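EreC (Klebsiella pneumoniae, PDB 6XCQ) probably inactivates macrolide antibiotics such as erythromycin by hydrolysing the ester of their lactone ring, and so confers resistance. Local coordinates at residues A200-G208 with L259-T267. The protein carries 1 engineered substitution. Numbering follows the deposited sequence. Where two conformers were deposited one is given.
Sequences AVISSAKWG and LETLRIMRT
Ala200 opens the contact lightly at its margin, its CB lying 4.4 Å from Met265 CG. The segments 200-208 and 259-267 are helical and cross at a right angle with their axes 8.7 Å apart, coming closest in backbone at Ser204 and Leu262; the short side chain of Ser204 is consistent with that approach. Just before it, Ser203 offers its CB to Leu262 CD2, while its hydroxyl is bonded to the carbonyl of Thr160. Ser204 brings its CB within 3.8 Å of Met265 CB, and Leu262 CD2 rests on its backbone, 3.6 Å from Ser204 N. In the conformer given, Ser204 OG lies 2.8 Å from Ala200 O. Trp207 supplies the largest surface. With CG anti to the backbone N (chi1 173°), the indole reaches across to the second helix: Leu262 CB lies over one face as a CH-pi contact, 4.0 Å from the centroid of the five-membered ring, Arg266 CG meets the edge in plane, and Leu259 CD2 lies 3.9 Å from Trp207 CZ3. Ile219 of helix 212-231 also packs on this indole, joining a third helix to the pair. At Gly208, CA lies over one face of the Arg266 guanidinium, whose bent chain passes Ser204 O, with CD 3.2 Å from it. This crossing therefore rests on apolar and CH-pi packing, with Arg266 methylenes and the Arg263 backbone against the indole.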
# COMPACT_ATOMS: atom_id res chain seq x y z
N ALA A 200 6.49 -7.32 9.44
CA ALA A 200 7.82 -6.72 9.38
C ALA A 200 8.55 -6.81 10.72
O ALA A 200 9.77 -7.02 10.76
CB ALA A 200 7.73 -5.27 8.92
N VAL A 201 7.83 -6.65 11.83
CA VAL A 201 8.50 -6.65 13.12
C VAL A 201 9.04 -8.04 13.45
O VAL A 201 10.16 -8.19 13.96
CB VAL A 201 7.57 -6.12 14.23
CG1 VAL A 201 6.24 -6.77 14.14
CG2 VAL A 201 8.17 -6.37 15.61
N ILE A 202 8.29 -9.09 13.13
CA ILE A 202 8.79 -10.44 13.38
C ILE A 202 9.96 -10.76 12.46
O ILE A 202 11.03 -11.17 12.91
CB ILE A 202 7.67 -11.49 13.23
CG1 ILE A 202 6.45 -11.16 14.11
CG2 ILE A 202 8.22 -12.88 13.58
CD1 ILE A 202 6.77 -10.92 15.58
N SER A 203 9.77 -10.59 11.15
CA SER A 203 10.83 -10.90 10.19
C SER A 203 12.10 -10.10 10.47
O SER A 203 13.22 -10.63 10.37
CB SER A 203 10.36 -10.66 8.76
OG SER A 203 9.30 -11.51 8.39
N SER A 204 11.96 -8.82 10.81
CA SER A 204 13.15 -8.02 11.09
C SER A 204 13.86 -8.52 12.34
O SER A 204 15.10 -8.49 12.40
CB SER A 204 12.79 -6.54 11.23
OG SER A 204 11.94 -6.33 12.34
N ALA A 205 13.11 -9.00 13.34
CA ALA A 205 13.74 -9.63 14.50
C ALA A 205 14.53 -10.87 14.11
O ALA A 205 15.64 -11.10 14.61
CB ALA A 205 12.68 -9.97 15.55
N LYS A 206 13.99 -11.69 13.20
CA LYS A 206 14.75 -12.86 12.73
C LYS A 206 15.98 -12.44 11.93
O LYS A 206 17.03 -13.09 12.00
CB LYS A 206 13.86 -13.77 11.89
CG LYS A 206 12.71 -14.42 12.64
CD LYS A 206 13.15 -15.73 13.29
CE LYS A 206 12.05 -16.77 13.27
NZ LYS A 206 12.46 -17.99 12.49
N TRP A 207 15.87 -11.35 11.17
CA TRP A 207 17.01 -10.82 10.42
C TRP A 207 18.15 -10.44 11.36
O TRP A 207 19.32 -10.77 11.12
CB TRP A 207 16.56 -9.61 9.60
CG TRP A 207 17.67 -8.84 8.90
CD1 TRP A 207 18.23 -7.67 9.30
CD2 TRP A 207 18.32 -9.19 7.67
NE1 TRP A 207 19.20 -7.26 8.41
CE2 TRP A 207 19.27 -8.18 7.40
CE3 TRP A 207 18.19 -10.26 6.77
CZ2 TRP A 207 20.10 -8.21 6.26
CZ3 TRP A 207 19.02 -10.29 5.65
CH2 TRP A 207 19.96 -9.28 5.40
N GLY A 208 17.83 -9.74 12.45
CA GLY A 208 18.83 -9.34 13.43
C GLY A 208 19.48 -10.49 14.15
O GLY A 208 20.55 -10.31 14.75
N LEU A 259 15.47 -7.26 1.69
CA LEU A 259 16.64 -7.33 2.57
C LEU A 259 17.03 -5.94 3.09
O LEU A 259 17.36 -5.77 4.27
CB LEU A 259 17.81 -8.00 1.85
CG LEU A 259 17.61 -9.45 1.36
CD1 LEU A 259 18.94 -10.13 0.99
CD2 LEU A 259 16.84 -10.29 2.39
N GLU A 260 17.03 -4.93 2.22
CA GLU A 260 17.41 -3.59 2.68
C GLU A 260 16.38 -3.05 3.67
O GLU A 260 16.74 -2.42 4.67
CB GLU A 260 17.58 -2.66 1.48
CG GLU A 260 17.79 -1.18 1.84
CD GLU A 260 19.04 -0.91 2.67
OE1 GLU A 260 19.86 -1.83 2.89
OE2 GLU A 260 19.21 0.25 3.11
N THR A 261 15.10 -3.34 3.44
CA THR A 261 14.06 -2.89 4.37
C THR A 261 14.16 -3.62 5.71
O THR A 261 13.95 -3.01 6.76
CB THR A 261 12.69 -3.07 3.72
OG1 THR A 261 12.59 -2.17 2.62
CG2 THR A 261 11.55 -2.74 4.71
N LEU A 262 14.55 -4.90 5.69
CA LEU A 262 14.81 -5.62 6.94
C LEU A 262 15.96 -4.98 7.72
O LEU A 262 15.87 -4.78 8.93
CB LEU A 262 15.12 -7.08 6.65
CG LEU A 262 13.94 -7.95 6.22
CD1 LEU A 262 14.45 -9.27 5.62
CD2 LEU A 262 13.00 -8.20 7.40
N ARG A 263 17.05 -4.66 7.02
CA ARG A 263 18.17 -3.97 7.66
C ARG A 263 17.73 -2.64 8.24
O ARG A 263 18.11 -2.29 9.36
CB ARG A 263 19.30 -3.76 6.65
CG ARG A 263 20.55 -3.10 7.23
CD ARG A 263 21.46 -2.50 6.14
NE ARG A 263 20.86 -1.32 5.50
CZ ARG A 263 20.81 -0.12 6.06
NH1 ARG A 263 21.35 0.09 7.26
NH2 ARG A 263 20.24 0.89 5.42
N ILE A 264 16.93 -1.88 7.49
CA ILE A 264 16.47 -0.58 7.99
C ILE A 264 15.53 -0.76 9.18
O ILE A 264 15.68 -0.09 10.20
CB ILE A 264 15.81 0.22 6.86
CG1 ILE A 264 16.85 0.62 5.81
CG2 ILE A 264 15.14 1.47 7.42
CD1 ILE A 264 16.21 1.01 4.48
N MET A 265 14.54 -1.65 9.05
CA MET A 265 13.59 -1.90 10.14
C MET A 265 14.31 -2.22 11.43
O MET A 265 13.86 -1.84 12.52
CB MET A 265 12.64 -3.04 9.78
CG MET A 265 11.27 -2.62 9.22
SD MET A 265 11.35 -1.45 7.84
CE MET A 265 10.80 0.09 8.56
N ARG A 266 15.45 -2.92 11.34
CA ARG A 266 16.24 -3.23 12.52
C ARG A 266 16.76 -1.96 13.19
O ARG A 266 16.62 -1.78 14.40
CB ARG A 266 17.39 -4.16 12.16
CG ARG A 266 17.01 -5.62 12.28
CD ARG A 266 16.52 -5.92 13.68
NE ARG A 266 17.60 -5.81 14.66
CZ ARG A 266 17.47 -6.08 15.95
NH1 ARG A 266 16.29 -6.47 16.44
NH2 ARG A 266 18.51 -5.96 16.77
N THR A 267 17.37 -1.06 12.41
CA THR A 267 17.81 0.21 12.99
C THR A 267 16.63 1.04 13.49
O THR A 267 16.73 1.73 14.51
CB THR A 267 18.63 1.02 11.98
OG1 THR A 267 17.81 1.34 10.85
CG2 THR A 267 19.83 0.23 11.52